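Local coordinates for ferulic acid decarboxylase 1 (Candida dubliniensis, PDB 4ZAD), which probably catalyses the reversible decarboxylation of cinnamic, p-coumaric and ferulic acids to vinyl products, using a prenylated flavin cofactor and manganese, at residues A367-V372 with F423-L428; G336-E341 with S408-I413; P215-F220 with V255-N260. All blocks are in the same frame, centred on the assembly; numbering follows the deposited sequence.

Contact 1: A367-V372 with F423-L428; sequences ALWLAV and FDFKQL
W369 and A371 on strand 369-374 meet F425 and L428 on the first turn of helix 425-434: an apolar contact between a sheet and a helix packed on it, within the C-terminal UbiD domain. A371 and L428 come closest. The CB of A371 lies 3.8 Å from L428 CD1 and 3.9 Å from L428 CD2, nearly equal values, which place the methyl across the fork of the leucine. With CG anti to the backbone N (chi1 -173°) and chi2 at 65°, both methyls of L428 face the strand. CD2 serves a second partner as well, reaching the rim of the indole near its plane, 4.3 Å from W369 CE3. F425 arrives with its ring although its CB does not face the strand; its CE1 is 4.3 Å from W369 CZ3, and that indole atom lies at the edge of the phenyl ring. At the helix start D424 is the N-cap, accepting a weak bond from K426 N, while Q427 NE2 donates to D424 OD2 over 2.8 Å. W369 also stacks with Y432, further along the helix, and T433 of the second subunit packs against it. Strands 356-360 and 412-417 flank strand 369-374 in the sheet.

Contact 2: G336-E341 with S408-I413; sequences GLVSAE and SILHEI
V338 on helix 334-347 meets I409 and L410, two consecutive residues of the loop before strand 412-417, and its own branching explains how one residue serves both. From the helix backbone its CB points at the loop, and there the side chain divides. CG1, anti to the backbone N (chi1 159°), goes to L410 and stops 3.8 Å from L410 CD1. CG2, beside the backbone N, goes to I409 and lies 3.6 Å from I409 CD1. The two approaches differ in direction: V338 and I409 point at each other and meet tip to tip, whereas V338 and L410 run past one another in opposite senses. For I409 the first torsion (chi1 81°) sets CG1 between the backbone N and the carbonyl carbon, and the extended second torsion (chi2 -157°) carries CD1 onward to the valine. Within 336-341 it is V338 alone that meets 408-413, the segment leading into the mixed sheet of the C-terminal UbiD domain, and all three side chains are buried. Helix 99-108 covers another part of the helix surface, touching L337 and A340, and E341 forms a salt bridge with R110. Beyond the valine, L410 also packs on L370 of the adjacent strand 369-374. The I409 side chain is about 6 Å from the bound prenylated flavin and about 7 Å from that of Q196, a residue that binds it.

Contact 3: P215-F220 with V255-N260; sequences PFALCF and VKCETN
N260 and P215 bury the most surface here, with A217 and C257 making a second, smaller point of contact between strand 214-220 and the loop that follows strand 253-256. N260 uses CB, CG and ND2. Its CB and CG both lie 4.2 Å from P215 CB, setting the root of the asparagine against the proline ring. Its ND2 then reaches the strand backbone, donating a weak hydrogen bond to F216 O at 3.4 Å with an N-H...O angle of 144°. Because chi1 is 56°, CG sits between the backbone N and the carbonyl carbon, and from there the amide extends past the proline to the next carbonyl. The other end of that amide is also engaged: OD1 is held by L262 N, and ND2 more loosely by F216 O. Next to this, A217 CB faces C257 SG at 4.0 Å in a purely apolar touch; SG lies anti to the carbonyl carbon and beside the backbone N (chi1 -71°). At the end of strand 253-256, K256 NZ donates a hydrogen bond to C257 O, 2.7 Å away. V264 of strand 263-265 packs on both A217 and C257. In the antiparallel sheet of the Rift-related domain, strand 214-220 lies between strands 162-166 and 270-277, while strand 253-256 belongs to a small mixed sheet with 119-120 and 263-265.

From the N terminus, contact 3 comes first: 34 residues separate P215-F220 from V255-N260, and the loop is closed before either of the others opens. It ties a strand of the Rift-related domain's antiparallel sheet to the loop that follows a strand of a small neighbouring sheet. Contact 2 opens next at 336-341, contact 1 at 367-372; contact 2 then closes at 408-413 and contact 1 at 423-428, so the two loops cross. Contact 1 sets helix 425-434 on strand 369-374, and contact 2 sets helix 334-347 on the loop into the neighbouring strand 412-417; L370 N is 2.9 Å from E412 O. Contact 3 is remote, its centre 39 Å from that of contact 1.

Contact 1: A367-V372 with F423-L428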
loop_
_atom_site.group_PDB
_atom_site.type_symbol
_atom_site.label_atom_id
_atom_site.label_comp_id
_atom_site.label_asym_id
_atom_site.label_seq_id
_atom_site.Cartn_x
_atom_site.Cartn_y
_atom_site.Cartn_z
ATOM N N ALA A 367 -3.083 6.285 -9.873
ATOM C CA ALA A 367 -3.100 6.048 -11.299
ATOM C C ALA A 367 -1.800 6.502 -11.917
ATOM O O ALA A 367 -1.769 6.857 -13.097
ATOM C CB ALA A 367 -4.306 6.701 -11.972
ATOM N N LEU A 368 -0.730 6.426 -11.125
ATOM C CA LEU A 368 0.652 6.623 -11.577
ATOM C C LEU A 368 1.352 5.287 -11.858
ATOM O O LEU A 368 2.379 5.261 -12.545
ATOM C CB LEU A 368 1.440 7.395 -10.532
ATOM C CG LEU A 368 1.061 8.876 -10.471
ATOM C CD1 LEU A 368 1.324 9.490 -9.134
ATOM C CD2 LEU A 368 1.783 9.644 -11.585
ATOM N N TRP A 369 0.787 4.180 -11.372
ATOM C CA TRP A 369 1.402 2.853 -11.534
ATOM C C TRP A 369 0.514 2.014 -12.362
ATOM O O TRP A 369 -0.695 2.064 -12.207
ATOM C CB TRP A 369 1.469 2.113 -10.211
ATOM C CG TRP A 369 2.465 2.505 -9.287
ATOM C CD1 TRP A 369 3.235 3.616 -9.321
ATOM C CD2 TRP A 369 2.791 1.809 -8.099
ATOM N NE1 TRP A 369 4.054 3.649 -8.209
ATOM C CE2 TRP A 369 3.795 2.533 -7.451
ATOM C CE3 TRP A 369 2.318 0.641 -7.512
ATOM C CZ2 TRP A 369 4.349 2.119 -6.261
ATOM C CZ3 TRP A 369 2.841 0.228 -6.351
ATOM C CH2 TRP A 369 3.863 0.960 -5.723
ATOM N N LEU A 370 1.100 1.153 -13.161
ATOM C CA LEU A 370 0.300 0.153 -13.908
ATOM C C LEU A 370 0.897 -1.188 -13.585
ATOM O O LEU A 370 2.027 -1.439 -13.887
ATOM C CB LEU A 370 0.348 0.391 -15.424
ATOM C CG LEU A 370 -0.491 -0.576 -16.277
ATOM C CD1 LEU A 370 -1.970 -0.307 -15.999
ATOM C CD2 LEU A 370 -0.206 -0.482 -17.779
ATOM N N ALA A 371 0.144 -2.033 -12.926
ATOM C CA ALA A 371 0.590 -3.385 -12.665
ATOM C C ALA A 371 0.344 -4.169 -13.927
ATOM O O ALA A 371 -0.731 -4.016 -14.550
ATOM C CB ALA A 371 -0.194 -3.993 -11.496
ATOM N N VAL A 372 1.309 -5.018 -14.289
ATOM C CA VAL A 372 1.188 -5.905 -15.465
ATOM C C VAL A 372 1.365 -7.359 -15.077
ATOM O O VAL A 372 2.453 -7.773 -14.752
ATOM C CB VAL A 372 2.256 -5.529 -16.493
ATOM C CG1 VAL A 372 2.309 -6.545 -17.631
ATOM C CG2 VAL A 372 1.964 -4.125 -17.010
ATOM N N PHE A 423 -5.370 -6.861 -8.685
ATOM C CA PHE A 423 -6.485 -6.037 -8.280
ATOM C C PHE A 423 -6.581 -5.950 -6.791
ATOM O O PHE A 423 -7.359 -5.166 -6.282
ATOM C CB PHE A 423 -7.822 -6.560 -8.849
ATOM C CG PHE A 423 -7.914 -6.445 -10.347
ATOM C CD1 PHE A 423 -7.376 -7.454 -11.174
ATOM C CD2 PHE A 423 -8.487 -5.307 -10.943
ATOM C CE1 PHE A 423 -7.440 -7.342 -12.548
ATOM C CE2 PHE A 423 -8.584 -5.213 -12.328
ATOM C CZ PHE A 423 -8.041 -6.222 -13.127
ATOM N N ASP A 424 -5.812 -6.773 -6.085
ATOM C CA ASP A 424 -5.813 -6.759 -4.619
ATOM C C ASP A 424 -4.488 -6.157 -4.147
ATOM O O ASP A 424 -3.429 -6.789 -4.246
ATOM C CB ASP A 424 -5.992 -8.193 -4.123
ATOM C CG ASP A 424 -5.795 -8.328 -2.653
ATOM O OD1 ASP A 424 -5.691 -7.280 -1.965
ATOM O OD2 ASP A 424 -5.753 -9.494 -2.201
ATOM N N PHE A 425 -4.558 -4.943 -3.620
ATOM C CA PHE A 425 -3.364 -4.147 -3.409
ATOM C C PHE A 425 -2.433 -4.727 -2.356
ATOM O O PHE A 425 -1.228 -4.505 -2.433
ATOM C CB PHE A 425 -3.737 -2.706 -3.049
ATOM C CG PHE A 425 -2.550 -1.784 -2.981
ATOM C CD1 PHE A 425 -1.886 -1.397 -4.153
ATOM C CD2 PHE A 425 -2.063 -1.334 -1.761
ATOM C CE1 PHE A 425 -0.783 -0.606 -4.111
ATOM C CE2 PHE A 425 -0.974 -0.487 -1.723
ATOM C CZ PHE A 425 -0.327 -0.146 -2.909
ATOM N N LYS A 426 -2.980 -5.449 -1.363
ATOM C CA LYS A 426 -2.173 -6.229 -0.398
ATOM C C LYS A 426 -1.239 -7.176 -1.106
ATOM O O LYS A 426 -0.110 -7.372 -0.691
ATOM C CB LYS A 426 -3.063 -7.091 0.547
ATOM C CG LYS A 426 -3.961 -6.313 1.575
ATOM C CD LYS A 426 -4.806 -7.285 2.480
ATOM C CE LYS A 426 -3.948 -8.085 3.511
ATOM N NZ LYS A 426 -4.768 -9.066 4.311
ATOM N N GLN A 427 -1.735 -7.804 -2.161
ATOM C CA GLN A 427 -0.890 -8.697 -2.960
ATOM C C GLN A 427 0.095 -7.871 -3.808
ATOM O O GLN A 427 1.294 -8.171 -3.806
ATOM C CB GLN A 427 -1.717 -9.680 -3.808
ATOM C CG GLN A 427 -2.551 -10.641 -2.955
ATOM C CD GLN A 427 -3.363 -11.655 -3.788
ATOM O OE1 GLN A 427 -2.810 -12.397 -4.608
ATOM N NE2 GLN A 427 -4.682 -11.689 -3.558
ATOM N N LEU A 428 -0.371 -6.814 -4.476
ATOM C CA LEU A 428 0.568 -5.997 -5.299
ATOM C C LEU A 428 1.725 -5.385 -4.472
ATOM O O LEU A 428 2.908 -5.545 -4.833
ATOM C CB LEU A 428 -0.150 -4.908 -6.104
ATOM C CG LEU A 428 0.755 -4.137 -7.101
ATOM C CD1 LEU A 428 1.264 -5.016 -8.159
ATOM C CD2 LEU A 428 0.013 -2.990 -7.759
#

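Contact 2: G336-E341 with S408-I413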
loop_
_atom_site.group_PDB
_atom_site.type_symbol
_atom_site.label_atom_id
_atom_site.label_comp_id
_atom_site.label_asym_id
_atom_site.label_seq_id
_atom_site.Cartn_x
_atom_site.Cartn_y
_atom_site.Cartn_z
ATOM N N GLY A 336 -8.995 3.048 -14.488
ATOM C CA GLY A 336 -9.647 1.828 -14.920
ATOM C C GLY A 336 -9.682 1.775 -16.417
ATOM O O GLY A 336 -9.454 0.736 -17.029
ATOM N N LEU A 337 -9.944 2.929 -17.022
ATOM C CA LEU A 337 -10.176 2.961 -18.447
ATOM C C LEU A 337 -8.865 3.054 -19.189
ATOM O O LEU A 337 -8.768 2.546 -20.278
ATOM C CB LEU A 337 -11.105 4.113 -18.800
ATOM C CG LEU A 337 -12.468 4.046 -18.089
ATOM C CD1 LEU A 337 -13.244 5.285 -18.463
ATOM C CD2 LEU A 337 -13.241 2.750 -18.412
ATOM N N VAL A 338 -7.845 3.678 -18.601
ATOM C CA VAL A 338 -6.495 3.481 -19.117
ATOM C C VAL A 338 -6.144 2.007 -19.089
ATOM O O VAL A 338 -5.586 1.497 -20.042
ATOM C CB VAL A 338 -5.409 4.271 -18.367
ATOM C CG1 VAL A 338 -4.069 3.639 -18.599
ATOM C CG2 VAL A 338 -5.395 5.707 -18.856
ATOM N N SER A 339 -6.495 1.331 -17.998
ATOM C CA SER A 339 -6.204 -0.104 -17.845
ATOM C C SER A 339 -6.873 -0.929 -18.931
ATOM O O SER A 339 -6.244 -1.803 -19.509
ATOM C CB SER A 339 -6.673 -0.633 -16.484
ATOM O OG SER A 339 -5.992 0.018 -15.463
ATOM N N ALA A 340 -8.156 -0.645 -19.163
ATOM C CA ALA A 340 -8.925 -1.323 -20.174
ATOM C C ALA A 340 -8.355 -1.063 -21.561
ATOM O O ALA A 340 -8.101 -2.006 -22.296
ATOM C CB ALA A 340 -10.360 -0.913 -20.109
ATOM N N GLU A 341 -8.119 0.182 -21.936
ATOM C CA GLU A 341 -7.538 0.365 -23.253
ATOM C C GLU A 341 -6.143 -0.297 -23.368
ATOM O O GLU A 341 -5.824 -0.862 -24.400
ATOM C CB GLU A 341 -7.498 1.817 -23.670
ATOM C CG GLU A 341 -6.978 2.068 -25.107
ATOM C CD GLU A 341 -7.966 1.735 -26.227
ATOM O OE1 GLU A 341 -8.986 1.060 -25.985
ATOM O OE2 GLU A 341 -7.706 2.140 -27.384
ATOM N N SER A 408 0.031 7.944 -21.142
ATOM C CA SER A 408 0.773 9.153 -20.841
ATOM C C SER A 408 0.744 9.490 -19.357
ATOM O O SER A 408 1.718 10.054 -18.837
ATOM C CB SER A 408 0.214 10.295 -21.624
ATOM O OG SER A 408 -1.111 10.495 -21.198
ATOM N N ILE A 409 -0.328 9.118 -18.659
ATOM C CA ILE A 409 -0.411 9.408 -17.216
ATOM C C ILE A 409 0.390 8.474 -16.336
ATOM O O ILE A 409 0.516 8.715 -15.158
ATOM C CB ILE A 409 -1.838 9.407 -16.687
ATOM C CG1 ILE A 409 -2.320 7.980 -16.428
ATOM C CG2 ILE A 409 -2.764 10.201 -17.638
ATOM C CD1 ILE A 409 -3.830 7.863 -16.444
ATOM N N LEU A 410 0.911 7.402 -16.899
ATOM C CA LEU A 410 1.511 6.325 -16.100
ATOM C C LEU A 410 2.972 6.615 -15.855
ATOM O O LEU A 410 3.631 7.138 -16.768
ATOM C CB LEU A 410 1.318 4.981 -16.816
ATOM C CG LEU A 410 -0.163 4.555 -16.909
ATOM C CD1 LEU A 410 -0.308 3.339 -17.849
ATOM C CD2 LEU A 410 -0.816 4.269 -15.569
ATOM N N HIS A 411 3.662 6.547 -14.848
ATOM C CA HIS A 411 4.996 6.724 -14.573
ATOM C C HIS A 411 5.827 5.509 -14.123
ATOM O O HIS A 411 7.032 5.546 -14.187
ATOM C CB HIS A 411 5.253 7.866 -13.623
ATOM C CG HIS A 411 5.423 9.208 -14.278
ATOM N ND1 HIS A 411 4.382 9.873 -14.900
ATOM C CD2 HIS A 411 6.477 10.056 -14.310
ATOM C CE1 HIS A 411 4.804 11.051 -15.324
ATOM N NE2 HIS A 411 6.074 11.179 -14.993
ATOM N N GLU A 412 5.182 4.439 -13.673
ATOM C CA GLU A 412 5.900 3.247 -13.269
ATOM C C GLU A 412 5.082 2.027 -13.669
ATOM O O GLU A 412 3.883 1.951 -13.405
ATOM C CB GLU A 412 6.169 3.281 -11.771
ATOM C CG GLU A 412 6.936 2.077 -11.255
ATOM C CD GLU A 412 7.857 2.385 -10.090
ATOM O OE1 GLU A 412 7.853 3.528 -9.589
ATOM O OE2 GLU A 412 8.595 1.474 -9.685
ATOM N N ILE A 413 5.722 1.102 -14.371
ATOM C CA ILE A 413 5.053 -0.083 -14.870
ATOM C C ILE A 413 5.683 -1.197 -14.070
ATOM O O ILE A 413 6.899 -1.192 -13.879
ATOM C CB ILE A 413 5.311 -0.345 -16.340
ATOM C CG1 ILE A 413 5.082 0.926 -17.178
ATOM C CG2 ILE A 413 4.448 -1.530 -16.809
ATOM C CD1 ILE A 413 3.635 1.470 -17.171
#

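Contact 3: P215-F220 with V255-N260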
loop_
_atom_site.group_PDB
_atom_site.type_symbol
_atom_site.label_atom_id
_atom_site.label_comp_id
_atom_site.label_asym_id
_atom_site.label_seq_id
_atom_site.Cartn_x
_atom_site.Cartn_y
_atom_site.Cartn_z
ATOM N N PRO A 215 -16.733 24.969 -33.173
ATOM C CA PRO A 215 -17.974 24.573 -32.528
ATOM C C PRO A 215 -17.763 23.531 -31.425
ATOM O O PRO A 215 -16.972 22.581 -31.602
ATOM C CB PRO A 215 -18.759 23.943 -33.677
ATOM C CG PRO A 215 -18.312 24.653 -34.845
ATOM C CD PRO A 215 -16.841 24.839 -34.635
ATOM N N PHE A 216 -18.489 23.720 -30.320
ATOM C CA PHE A 216 -18.507 22.779 -29.228
ATOM C C PHE A 216 -19.892 22.631 -28.622
ATOM O O PHE A 216 -20.694 23.543 -28.674
ATOM C CB PHE A 216 -17.497 23.180 -28.142
ATOM C CG PHE A 216 -18.040 24.123 -27.113
ATOM C CD1 PHE A 216 -18.696 23.646 -25.993
ATOM C CD2 PHE A 216 -17.868 25.482 -27.243
ATOM C CE1 PHE A 216 -19.185 24.519 -25.022
ATOM C CE2 PHE A 216 -18.362 26.357 -26.290
ATOM C CZ PHE A 216 -19.006 25.877 -25.173
ATOM N N ALA A 217 -20.144 21.451 -28.053
ATOM C CA ALA A 217 -21.232 21.245 -27.095
ATOM C C ALA A 217 -20.597 20.675 -25.836
ATOM O O ALA A 217 -19.554 20.044 -25.892
ATOM C CB ALA A 217 -22.328 20.307 -27.631
ATOM N N LEU A 218 -21.201 20.966 -24.706
ATOM C CA LEU A 218 -20.749 20.527 -23.433
ATOM C C LEU A 218 -22.001 19.986 -22.786
ATOM O O LEU A 218 -22.925 20.743 -22.542
ATOM C CB LEU A 218 -20.197 21.699 -22.618
ATOM C CG LEU A 218 -19.968 21.357 -21.120
ATOM C CD1 LEU A 218 -18.896 20.191 -20.960
ATOM C CD2 LEU A 218 -19.599 22.570 -20.296
ATOM N N CYS A 219 -22.026 18.681 -22.512
ATOM C CA CYS A 219 -23.267 17.951 -22.210
ATOM C C CYS A 219 -23.216 17.405 -20.809
ATOM O O CYS A 219 -22.269 16.714 -20.459
ATOM C CB CYS A 219 -23.468 16.821 -23.218
ATOM S SG CYS A 219 -23.433 17.349 -24.996
ATOM N N PHE A 220 -24.214 17.712 -19.988
ATOM C CA PHE A 220 -24.237 17.208 -18.582
ATOM C C PHE A 220 -25.333 16.176 -18.407
ATOM O O PHE A 220 -26.417 16.308 -18.993
ATOM C CB PHE A 220 -24.441 18.348 -17.588
ATOM C CG PHE A 220 -23.383 19.389 -17.658
ATOM C CD1 PHE A 220 -22.169 19.189 -17.059
ATOM C CD2 PHE A 220 -23.592 20.556 -18.335
ATOM C CE1 PHE A 220 -21.179 20.133 -17.153
ATOM C CE2 PHE A 220 -22.605 21.502 -18.432
ATOM C CZ PHE A 220 -21.407 21.292 -17.840
ATOM N N VAL A 255 -29.514 14.223 -31.032
ATOM C CA VAL A 255 -30.202 15.338 -31.645
ATOM C C VAL A 255 -29.204 16.437 -32.008
ATOM O O VAL A 255 -28.138 16.568 -31.396
ATOM C CB VAL A 255 -31.275 15.881 -30.684
ATOM C CG1 VAL A 255 -32.349 14.793 -30.419
ATOM C CG2 VAL A 255 -30.616 16.372 -29.378
ATOM N N LYS A 256 -29.557 17.220 -33.018
ATOM C CA LYS A 256 -28.744 18.351 -33.438
ATOM C C LYS A 256 -28.830 19.526 -32.462
ATOM O O LYS A 256 -29.885 19.842 -31.929
ATOM C CB LYS A 256 -29.185 18.794 -34.827
ATOM C CG LYS A 256 -28.228 19.737 -35.545
ATOM C CD LYS A 256 -28.914 20.392 -36.773
ATOM C CE LYS A 256 -28.624 21.937 -36.916
ATOM N NZ LYS A 256 -29.170 22.786 -35.846
ATOM N N CYS A 257 -27.713 20.196 -32.228
ATOM C CA CYS A 257 -27.759 21.429 -31.423
ATOM C C CYS A 257 -28.716 22.493 -32.005
ATOM O O CYS A 257 -29.074 22.436 -33.181
ATOM C CB CYS A 257 -26.356 22.014 -31.268
ATOM S SG CYS A 257 -25.301 21.044 -30.201
ATOM N N GLU A 258 -29.106 23.476 -31.188
ATOM C CA GLU A 258 -29.792 24.663 -31.711
ATOM C C GLU A 258 -28.951 25.613 -32.540
ATOM O O GLU A 258 -29.461 26.153 -33.515
ATOM C CB GLU A 258 -30.431 25.472 -30.612
ATOM C CG GLU A 258 -31.571 24.772 -29.914
ATOM C CD GLU A 258 -32.692 24.242 -30.831
ATOM O OE1 GLU A 258 -33.231 24.986 -31.709
ATOM O OE2 GLU A 258 -33.052 23.069 -30.618
ATOM N N THR A 259 -27.691 25.838 -32.180
ATOM C CA THR A 259 -26.876 26.910 -32.808
ATOM C C THR A 259 -25.584 26.458 -33.481
ATOM O O THR A 259 -24.819 27.312 -33.946
ATOM C CB THR A 259 -26.431 27.968 -31.760
ATOM O OG1 THR A 259 -25.489 27.362 -30.856
ATOM C CG2 THR A 259 -27.638 28.554 -30.993
ATOM N N ASN A 260 -25.294 25.152 -33.481
ATOM C CA ASN A 260 -24.330 24.601 -34.429
ATOM C C ASN A 260 -24.859 23.278 -34.936
ATOM O O ASN A 260 -25.968 22.920 -34.559
ATOM C CB ASN A 260 -22.895 24.531 -33.874
ATOM C CG ASN A 260 -22.777 23.743 -32.581
ATOM O OD1 ASN A 260 -22.905 22.502 -32.576
ATOM N ND2 ASN A 260 -22.485 24.458 -31.472
#